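Local coordinates for microtubule-associated protein 1A/1B, light chain 3, putative (Trypanosoma brucei, PDB 3H9D) that is a ubiquitin-like protein of the ATG8 family that probably works in autophagy after lipid attachment to its C-terminus, at residues D5-M10 / I44-R49; A22-R27 / R31-C36; C50-P55 / G61-V66. One frame throughout, in Å; residues are numbered along the deposited sequence.

In the fold
Contacts 2 and 3 pack helices 14-27 and 60-71 on one ubiquitin-like mixed sheet, and contact 1 links helix 7-11 to the loop between strands 31-38 and 51-55. Contact 2 is nested along the chain inside contact 1's loop, and contact 3 opens afterwards. Contacts 2 and 3 have centres about 12 Å apart and meet at neighbouring strands 31-38 and 51-55, which are probably bonded from F52 N to I34 O (2.7 Å). Contact 1 lies about 17 Å from contact 2 and 15 Å from contact 3, centre to centre, across the chain's centre from the latter. Edge strand 51-55 is thus placed between helices 14-27 and 60-71, where relatives dock short autophagy-receptor peptides.

Contact 1. Residues D5-M10 / I44-R49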
loop_
_atom_site.group_PDB
_atom_site.type_symbol
_atom_site.label_atom_id
_atom_site.label_comp_id
_atom_site.label_asym_id
_atom_site.label_seq_id
_atom_site.Cartn_x
_atom_site.Cartn_y
_atom_site.Cartn_z
ATOM N N ASP A 5 -4.846 5.174 3.402
ATOM C CA ASP A 5 -4.446 3.778 3.314
ATOM C C ASP A 5 -3.619 3.313 4.511
ATOM O O ASP A 5 -3.069 4.130 5.263
ATOM C CB ASP A 5 -3.676 3.552 2.012
ATOM C CG ASP A 5 -4.531 3.794 0.782
ATOM O OD1 ASP A 5 -3.953 4.102 -0.280
ATOM O OD2 ASP A 5 -5.774 3.668 0.871
ATOM N N SER A 6 -3.542 1.997 4.674
ATOM C CA SER A 6 -2.776 1.364 5.749
ATOM C C SER A 6 -1.264 1.615 5.628
ATOM O O SER A 6 -0.639 1.287 4.607
ATOM C CB SER A 6 -3.076 -0.137 5.775
ATOM O OG SER A 6 -2.196 -0.823 6.641
ATOM N N LYS A 7 -0.685 2.201 6.677
ATOM C CA LYS A 7 0.762 2.391 6.746
ATOM C C LYS A 7 1.493 1.060 6.895
ATOM O O LYS A 7 2.631 0.912 6.426
ATOM C CB LYS A 7 1.151 3.336 7.885
ATOM C CG LYS A 7 0.882 4.818 7.632
ATOM C CD LYS A 7 1.670 5.646 8.639
ATOM C CE LYS A 7 1.086 7.034 8.843
ATOM N NZ LYS A 7 1.296 7.480 10.269
ATOM N N TYR A 8 0.833 0.097 7.536
ATOM C CA TYR A 8 1.386 -1.256 7.709
ATOM C C TYR A 8 1.449 -2.035 6.393
ATOM O O TYR A 8 2.464 -2.647 6.065
ATOM C CB TYR A 8 0.591 -2.062 8.761
ATOM C CG TYR A 8 1.233 -3.391 9.108
ATOM C CD1 TYR A 8 2.107 -3.501 10.205
ATOM C CD2 TYR A 8 0.990 -4.532 8.339
ATOM C CE1 TYR A 8 2.705 -4.704 10.525
ATOM C CE2 TYR A 8 1.578 -5.746 8.650
ATOM C CZ TYR A 8 2.439 -5.825 9.746
ATOM O OH TYR A 8 3.038 -7.027 10.066
ATOM N N LYS A 9 0.353 -2.042 5.646
ATOM C CA LYS A 9 0.358 -2.675 4.335
ATOM C C LYS A 9 1.514 -2.155 3.462
ATOM O O LYS A 9 2.239 -2.937 2.862
ATOM C CB LYS A 9 -0.979 -2.455 3.647
ATOM C CG LYS A 9 -1.105 -3.160 2.318
ATOM C CD LYS A 9 -2.506 -3.046 1.765
ATOM C CE LYS A 9 -3.346 -4.241 2.135
ATOM N NZ LYS A 9 -4.432 -4.416 1.123
ATOM N N MET A 10 1.675 -0.835 3.438
ATOM C CA MET A 10 2.652 -0.130 2.606
ATOM C C MET A 10 4.105 -0.544 2.904
ATOM O O MET A 10 4.924 -0.724 1.983
ATOM C CB MET A 10 2.472 1.377 2.823
ATOM C CG MET A 10 3.292 2.288 1.918
ATOM S SD MET A 10 2.792 2.195 0.181
ATOM C CE MET A 10 2.914 3.921 -0.263
ATOM N N ILE A 44 -5.918 10.644 18.331
ATOM C CA ILE A 44 -5.492 9.506 19.125
ATOM C C ILE A 44 -4.087 9.016 18.693
ATOM O O ILE A 44 -3.690 9.157 17.532
ATOM C CB ILE A 44 -6.577 8.399 19.088
ATOM C CG1 ILE A 44 -6.445 7.452 20.289
ATOM C CG2 ILE A 44 -6.597 7.697 17.726
ATOM C CD1 ILE A 44 -7.786 6.870 20.759
ATOM N N GLY A 45 -3.334 8.469 19.641
ATOM C CA GLY A 45 -1.963 8.019 19.380
ATOM C C GLY A 45 -1.883 6.722 18.601
ATOM O O GLY A 45 -2.727 5.837 18.766
ATOM N N GLU A 46 -0.862 6.624 17.754
ATOM C CA GLU A 46 -0.601 5.446 16.923
ATOM C C GLU A 46 0.054 4.360 17.783
ATOM O O GLU A 46 0.744 4.667 18.745
ATOM C CB GLU A 46 0.290 5.846 15.725
ATOM C CG GLU A 46 0.491 4.805 14.605
ATOM C CD GLU A 46 -0.747 4.547 13.720
ATOM O OE1 GLU A 46 -0.761 5.009 12.552
ATOM O OE2 GLU A 46 -1.695 3.864 14.178
ATOM N N LEU A 47 -0.192 3.094 17.465
ATOM C CA LEU A 47 0.436 1.990 18.195
ATOM C C LEU A 47 1.728 1.573 17.502
ATOM O O LEU A 47 1.751 1.397 16.284
ATOM C CB LEU A 47 -0.512 0.783 18.308
ATOM C CG LEU A 47 -1.878 0.894 19.004
ATOM C CD1 LEU A 47 -2.648 -0.380 18.789
ATOM C CD2 LEU A 47 -1.762 1.219 20.499
ATOM N N ASP A 48 2.800 1.428 18.275
ATOM C CA ASP A 48 4.061 0.866 17.771
ATOM C C ASP A 48 3.889 -0.514 17.183
ATOM O O ASP A 48 4.479 -0.845 16.147
ATOM C CB ASP A 48 5.051 0.735 18.903
ATOM C CG ASP A 48 5.638 2.034 19.292
ATOM O OD1 ASP A 48 5.513 2.996 18.497
ATOM O OD2 ASP A 48 6.229 2.080 20.388
ATOM N N ARG A 49 3.081 -1.303 17.884
ATOM C CA ARG A 49 2.854 -2.698 17.608
ATOM C C ARG A 49 1.369 -2.838 17.336
ATOM O O ARG A 49 0.556 -3.013 18.245
ATOM C CB ARG A 49 3.269 -3.516 18.831
ATOM C CG ARG A 49 4.640 -3.134 19.370
ATOM C CD ARG A 49 4.561 -2.845 20.849
ATOM N NE ARG A 49 4.661 -4.063 21.633
ATOM C CZ ARG A 49 4.005 -4.298 22.765
ATOM N NH1 ARG A 49 3.158 -3.402 23.263
ATOM N NH2 ARG A 49 4.189 -5.450 23.393
#
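K7 and E46 meet through their charged ends alone: NZ of K7 stands 3.9 Å from OE1 of E46, a long salt bridge. The two segments bury just 49 Å² between them, and even their nearest CA atoms, those of K7 and E46, are 10.7 Å apart, so long side chains do all the reaching. K7 spans the gap as a nearly extended rod that bends at its last torsion. E46 sets out with CG anti to the backbone N (chi1 -170°) and then folds at chi2 (71°), which brings OE1 to the ammonium end of the lysine, the two side chains crossing obliquely.

The tight bonding lies on either side of this loose bridge. On the helix side, S6 is the N-cap of helix 7-11, its OG accepting from K9 N at 3.0 Å along an almost straight bond (177°). E37 of strand 31-38 reinforces that helix start by bonding to both S6 OG and Y8 N. On the loop side, OE2 of E46 accepts from K38 N, so the carboxylate is fixed to the sheet by one oxygen while the other faces the lysine. K7 itself is exposed. Such a bridge probably adds a diffuse electrostatic attraction between the N-terminal helix and the loop before strand 51-55, with the lysine as the more mobile partner; the positioning probably owes more to the serine cap and to the bond from E46 OE2 to K38 N.

Contact 2. Residues A22-R27 / R31-C36; sequences AKVRER and RLPIIC
The last turns of helix 14-27, the second of the N-terminal helices that ATG8 proteins add to the ubiquitin fold, pack here against the start of strand 31-38 after a short reversal of the chain. In relatives the groove beside these residues takes the aromatic side chain of receptor motifs, a role V24 and P33 may share here. The local axes run nearly antiparallel, at 158°, and approach to 7.9 Å. P33 takes the middle of the interface. From one helix position V24 sends CG1 to within 3.8 Å of P33 CB; its chi1 of 158° sets that methyl anti to the backbone N. From the next, R25 lays CG and CD against the CG-CD edge of P33, the two side chains crossing at about a right angle, with R25 CD 3.7 Å from P33 CD.

Beyond that stem the arginine bends at chi3 (79°), and its guanidinium meets the carbonyl of R31 edge-on and in plane. R25 NH1 is 3.6 Å from R31 O, too far to count as a hydrogen bond. The same nitrogen lies 3.8 Å from L32 CD2, and Y98 of helix 94-101 packs on R25, L32 and P33 alike. R31 leads its own guanidinium elsewhere, bonding through NH1 to L53 O.

No hydrogen bond crosses the contact, so its cohesion is essentially apolar, with at most a weak electrostatic pull between R25 and the carbonyl.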
loop_
_atom_site.group_PDB
_atom_site.type_symbol
_atom_site.label_atom_id
_atom_site.label_comp_id
_atom_site.label_asym_id
_atom_site.label_seq_id
_atom_site.Cartn_x
_atom_site.Cartn_y
_atom_site.Cartn_z
ATOM N N ALA A 22 -0.532 -16.409 8.123
ATOM C CA ALA A 22 -0.776 -17.847 8.034
ATOM C C ALA A 22 -0.038 -18.592 9.131
ATOM O O ALA A 22 -0.533 -19.603 9.628
ATOM C CB ALA A 22 -0.407 -18.384 6.650
ATOM N N LYS A 23 1.131 -18.077 9.511
ATOM C CA LYS A 23 1.919 -18.607 10.625
ATOM C C LYS A 23 1.255 -18.302 11.972
ATOM O O LYS A 23 1.475 -19.019 12.957
ATOM C CB LYS A 23 3.343 -18.031 10.608
ATOM C CG LYS A 23 4.369 -18.889 11.349
ATOM C CD LYS A 23 5.760 -18.255 11.398
ATOM C CE LYS A 23 6.002 -17.492 12.707
ATOM N NZ LYS A 23 7.457 -17.361 13.055
ATOM N N VAL A 24 0.468 -17.225 12.008
ATOM C CA VAL A 24 -0.307 -16.852 13.193
ATOM C C VAL A 24 -1.445 -17.849 13.437
ATOM O O VAL A 24 -1.632 -18.322 14.559
ATOM C CB VAL A 24 -0.855 -15.397 13.084
ATOM C CG1 VAL A 24 -2.061 -15.180 14.001
ATOM C CG2 VAL A 24 0.239 -14.392 13.400
ATOM N N ARG A 25 -2.175 -18.178 12.372
ATOM C CA ARG A 25 -3.361 -19.025 12.461
ATOM C C ARG A 25 -3.030 -20.518 12.486
ATOM O O ARG A 25 -3.922 -21.358 12.653
ATOM C CB ARG A 25 -4.327 -18.699 11.323
ATOM C CG ARG A 25 -5.100 -17.405 11.535
ATOM C CD ARG A 25 -5.618 -16.842 10.215
ATOM N NE ARG A 25 -6.826 -17.482 9.666
ATOM C CZ ARG A 25 -7.836 -18.004 10.366
ATOM N NH1 ARG A 25 -7.836 -17.993 11.695
ATOM N NH2 ARG A 25 -8.866 -18.541 9.721
ATOM N N GLU A 26 -1.745 -20.832 12.321
ATOM C CA GLU A 26 -1.243 -22.201 12.393
ATOM C C GLU A 26 -0.669 -22.491 13.783
ATOM O O GLU A 26 -0.930 -23.551 14.351
ATOM C CB GLU A 26 -0.203 -22.436 11.289
ATOM C CG GLU A 26 0.449 -23.815 11.267
ATOM C CD GLU A 26 1.833 -23.826 11.904
ATOM O OE1 GLU A 26 2.070 -24.674 12.790
ATOM O OE2 GLU A 26 2.682 -22.988 11.518
ATOM N N ARG A 27 0.091 -21.540 14.325
ATOM C CA ARG A 27 0.691 -21.663 15.658
ATOM C C ARG A 27 -0.332 -21.383 16.760
ATOM O O ARG A 27 -0.361 -22.071 17.786
ATOM C CB ARG A 27 1.882 -20.713 15.791
ATOM C CG ARG A 27 2.818 -21.039 16.937
ATOM C CD ARG A 27 4.243 -20.602 16.628
ATOM N NE ARG A 27 4.586 -19.291 17.184
ATOM C CZ ARG A 27 4.500 -18.130 16.532
ATOM N NH1 ARG A 27 4.056 -18.077 15.281
ATOM N NH2 ARG A 27 4.855 -17.008 17.143
ATOM N N ARG A 31 -6.802 -17.964 17.441
ATOM C CA ARG A 31 -6.679 -16.501 17.303
ATOM C C ARG A 31 -6.874 -15.965 15.883
ATOM O O ARG A 31 -6.839 -16.717 14.896
ATOM C CB ARG A 31 -5.347 -15.999 17.875
ATOM C CG ARG A 31 -5.019 -16.581 19.226
ATOM C CD ARG A 31 -4.383 -15.586 20.150
ATOM N NE ARG A 31 -4.505 -16.061 21.521
ATOM C CZ ARG A 31 -4.571 -15.284 22.595
ATOM N NH1 ARG A 31 -4.536 -13.964 22.477
ATOM N NH2 ARG A 31 -4.696 -15.836 23.794
ATOM N N LEU A 32 -7.089 -14.653 15.803
ATOM C CA LEU A 32 -7.324 -13.973 14.534
ATOM C C LEU A 32 -6.322 -12.840 14.376
ATOM O O LEU A 32 -6.165 -12.025 15.286
ATOM C CB LEU A 32 -8.759 -13.440 14.468
ATOM C CG LEU A 32 -9.878 -14.465 14.619
ATOM C CD1 LEU A 32 -11.176 -13.750 14.911
ATOM C CD2 LEU A 32 -9.990 -15.326 13.365
ATOM N N PRO A 33 -5.625 -12.793 13.226
ATOM C CA PRO A 33 -4.586 -11.777 13.031
ATOM C C PRO A 33 -5.169 -10.431 12.606
ATOM O O PRO A 33 -5.793 -10.314 11.548
ATOM C CB PRO A 33 -3.705 -12.388 11.944
ATOM C CG PRO A 33 -4.610 -13.264 11.164
ATOM C CD PRO A 33 -5.746 -13.692 12.063
ATOM N N ILE A 34 -4.969 -9.432 13.453
ATOM C CA ILE A 34 -5.579 -8.123 13.284
ATOM C C ILE A 34 -4.507 -7.032 13.167
ATOM O O ILE A 34 -3.542 -7.007 13.938
ATOM C CB ILE A 34 -6.600 -7.835 14.454
ATOM C CG1 ILE A 34 -8.007 -8.314 14.082
ATOM C CG2 ILE A 34 -6.667 -6.364 14.823
ATOM C CD1 ILE A 34 -8.230 -9.806 14.246
ATOM N N ILE A 35 -4.670 -6.156 12.176
ATOM C CA ILE A 35 -3.861 -4.922 12.083
ATOM C C ILE A 35 -4.728 -3.747 12.554
ATOM O O ILE A 35 -5.836 -3.556 12.068
ATOM C CB ILE A 35 -3.309 -4.663 10.633
ATOM C CG1 ILE A 35 -2.484 -5.849 10.121
ATOM C CG2 ILE A 35 -2.484 -3.349 10.549
ATOM C CD1 ILE A 35 -1.234 -6.136 10.925
ATOM N N CYS A 36 -4.217 -2.962 13.495
ATOM C CA CYS A 36 -5.014 -1.911 14.120
ATOM C C CYS A 36 -4.298 -0.571 14.078
ATOM O O CYS A 36 -3.313 -0.358 14.802
ATOM C CB CYS A 36 -5.344 -2.301 15.566
ATOM S SG CYS A 36 -6.941 -1.721 16.138
#

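Contact 3. Residues C50-P55 / G61-V66; sequences CKFLVP and GQFVSV
Aromatic contact dominates: F63, on helix 60-71, drives the edge of its ring at the face of F52, on strand 51-55. The centroids are 5.4 Å apart and the planes stand at 82°, which defines a T-shaped pair with F52 offering the face. The leading atom is F63 CE1, which comes down over the rim of the F52 ring instead of its middle and lies 3.8 Å from F52 CG. F63 has its CG anti to the backbone N (chi1 171°), which extends the ring from the helix across to the strand.

Aliphatic packing completes the fit. V54, two residues along from F52 and with its CB on the same side of the strand, places CG2 at 3.8 Å from both CD1 and CE1 of F63, approaching obliquely to the ring. Its backbone is also nearest, V54 CA lying 7.5 Å from F63 CA. F63 CE1 is therefore shared by a phenyl face and a methyl.

Polar bonding is confined to each segment and its surroundings. No hydrogen bond links strand to helix, whose turns are closed by bonds such as V66 N to Q62 O at 3.1 Å.

In relatives, the gap between this strand and helix receives the aliphatic residue of receptor motifs, so this packing probably forms the pocket floor. F52, V54 and F63 are all buried between strand 51-55 and helix 60-71. Strand 51-55 is the outermost on this side of the sheet and pairs with strand 31-38, F52 bonding to I34 and V54 to L32, while C36 of that strand also touches F63.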
loop_
_atom_site.group_PDB
_atom_site.type_symbol
_atom_site.label_atom_id
_atom_site.label_comp_id
_atom_site.label_asym_id
_atom_site.label_seq_id
_atom_site.Cartn_x
_atom_site.Cartn_y
_atom_site.Cartn_z
ATOM N N CYS A 50 1.030 -2.745 16.062
ATOM C CA CYS A 50 -0.346 -2.628 15.628
ATOM C C CYS A 50 -0.954 -3.981 15.278
ATOM O O CYS A 50 -2.050 -4.048 14.753
ATOM C CB CYS A 50 -0.396 -1.706 14.416
ATOM S SG CYS A 50 0.364 -2.437 12.961
ATOM N N LYS A 51 -0.234 -5.057 15.563
ATOM C CA LYS A 51 -0.694 -6.397 15.241
ATOM C C LYS A 51 -1.263 -7.083 16.485
ATOM O O LYS A 51 -0.612 -7.167 17.529
ATOM C CB LYS A 51 0.449 -7.212 14.651
ATOM C CG LYS A 51 0.031 -8.343 13.727
ATOM C CD LYS A 51 1.236 -9.140 13.253
ATOM C CE LYS A 51 2.412 -8.239 12.936
ATOM N NZ LYS A 51 3.688 -9.011 12.886
ATOM N N PHE A 52 -2.496 -7.557 16.361
ATOM C CA PHE A 52 -3.171 -8.245 17.452
ATOM C C PHE A 52 -3.513 -9.651 17.054
ATOM O O PHE A 52 -3.980 -9.900 15.953
ATOM C CB PHE A 52 -4.428 -7.495 17.886
ATOM C CG PHE A 52 -4.136 -6.218 18.599
ATOM C CD1 PHE A 52 -3.923 -5.036 17.877
ATOM C CD2 PHE A 52 -4.037 -6.196 19.990
ATOM C CE1 PHE A 52 -3.625 -3.847 18.528
ATOM C CE2 PHE A 52 -3.746 -5.011 20.662
ATOM C CZ PHE A 52 -3.537 -3.830 19.933
ATOM N N LEU A 53 -3.237 -10.572 17.964
ATOM C CA LEU A 53 -3.629 -11.953 17.813
ATOM C C LEU A 53 -4.805 -12.090 18.764
ATOM O O LEU A 53 -4.627 -12.254 19.967
ATOM C CB LEU A 53 -2.457 -12.865 18.186
ATOM C CG LEU A 53 -1.319 -13.067 17.163
ATOM C CD1 LEU A 53 -0.734 -11.775 16.547
ATOM C CD2 LEU A 53 -0.219 -13.887 17.786
ATOM N N VAL A 54 -6.008 -11.984 18.200
ATOM C CA VAL A 54 -7.240 -11.749 18.955
ATOM C C VAL A 54 -8.016 -13.053 19.143
ATOM O O VAL A 54 -8.328 -13.730 18.155
ATOM C CB VAL A 54 -8.143 -10.676 18.235
ATOM C CG1 VAL A 54 -9.482 -10.463 18.961
ATOM C CG2 VAL A 54 -7.400 -9.358 18.084
ATOM N N PRO A 55 -8.330 -13.407 20.412
ATOM C CA PRO A 55 -9.162 -14.583 20.696
ATOM C C PRO A 55 -10.429 -14.541 19.849
ATOM O O PRO A 55 -11.160 -13.551 19.882
ATOM C CB PRO A 55 -9.506 -14.420 22.178
ATOM C CG PRO A 55 -8.383 -13.633 22.750
ATOM C CD PRO A 55 -7.913 -12.713 21.645
ATOM N N GLY A 61 -16.955 -5.237 20.905
ATOM C CA GLY A 61 -16.903 -4.532 22.188
ATOM C C GLY A 61 -15.790 -4.964 23.132
ATOM O O GLY A 61 -15.203 -4.133 23.830
ATOM N N GLN A 62 -15.506 -6.264 23.162
ATOM C CA GLN A 62 -14.409 -6.789 23.975
ATOM C C GLN A 62 -13.030 -6.439 23.417
ATOM O O GLN A 62 -12.145 -6.050 24.181
ATOM C CB GLN A 62 -14.535 -8.302 24.140
ATOM C CG GLN A 62 -15.607 -8.738 25.119
ATOM C CD GLN A 62 -15.956 -10.200 24.960
ATOM O OE1 GLN A 62 -16.510 -10.607 23.941
ATOM N NE2 GLN A 62 -15.634 -11.000 25.971
ATOM N N PHE A 63 -12.838 -6.592 22.103
ATOM C CA PHE A 63 -11.566 -6.183 21.473
ATOM C C PHE A 63 -11.278 -4.701 21.728
ATOM O O PHE A 63 -10.142 -4.325 21.997
ATOM C CB PHE A 63 -11.511 -6.499 19.969
ATOM C CG PHE A 63 -10.309 -5.885 19.267
ATOM C CD1 PHE A 63 -9.006 -6.300 19.583
ATOM C CD2 PHE A 63 -10.478 -4.874 18.310
ATOM C CE1 PHE A 63 -7.887 -5.722 18.958
ATOM C CE2 PHE A 63 -9.363 -4.291 17.670
ATOM C CZ PHE A 63 -8.064 -4.716 18.000
ATOM N N VAL A 64 -12.322 -3.880 21.673
ATOM C CA VAL A 64 -12.230 -2.456 21.975
ATOM C C VAL A 64 -11.703 -2.202 23.380
ATOM O O VAL A 64 -10.818 -1.363 23.570
ATOM C CB VAL A 64 -13.598 -1.750 21.749
ATOM C CG1 VAL A 64 -13.615 -0.336 22.346
ATOM C CG2 VAL A 64 -13.914 -1.722 20.264
ATOM N N SER A 65 -12.246 -2.927 24.360
ATOM C CA SER A 65 -11.746 -2.865 25.736
ATOM C C SER A 65 -10.252 -3.206 25.825
ATOM O O SER A 65 -9.511 -2.541 26.553
ATOM C CB SER A 65 -12.571 -3.774 26.658
ATOM O OG SER A 65 -13.775 -3.139 27.075
ATOM N N VAL A 66 -9.832 -4.234 25.079
ATOM C CA VAL A 66 -8.420 -4.650 24.980
ATOM C C VAL A 66 -7.549 -3.582 24.302
ATOM O O VAL A 66 -6.458 -3.262 24.780
ATOM C CB VAL A 66 -8.266 -5.991 24.202
ATOM C CG1 VAL A 66 -6.799 -6.332 23.972
ATOM C CG2 VAL A 66 -8.972 -7.129 24.931
#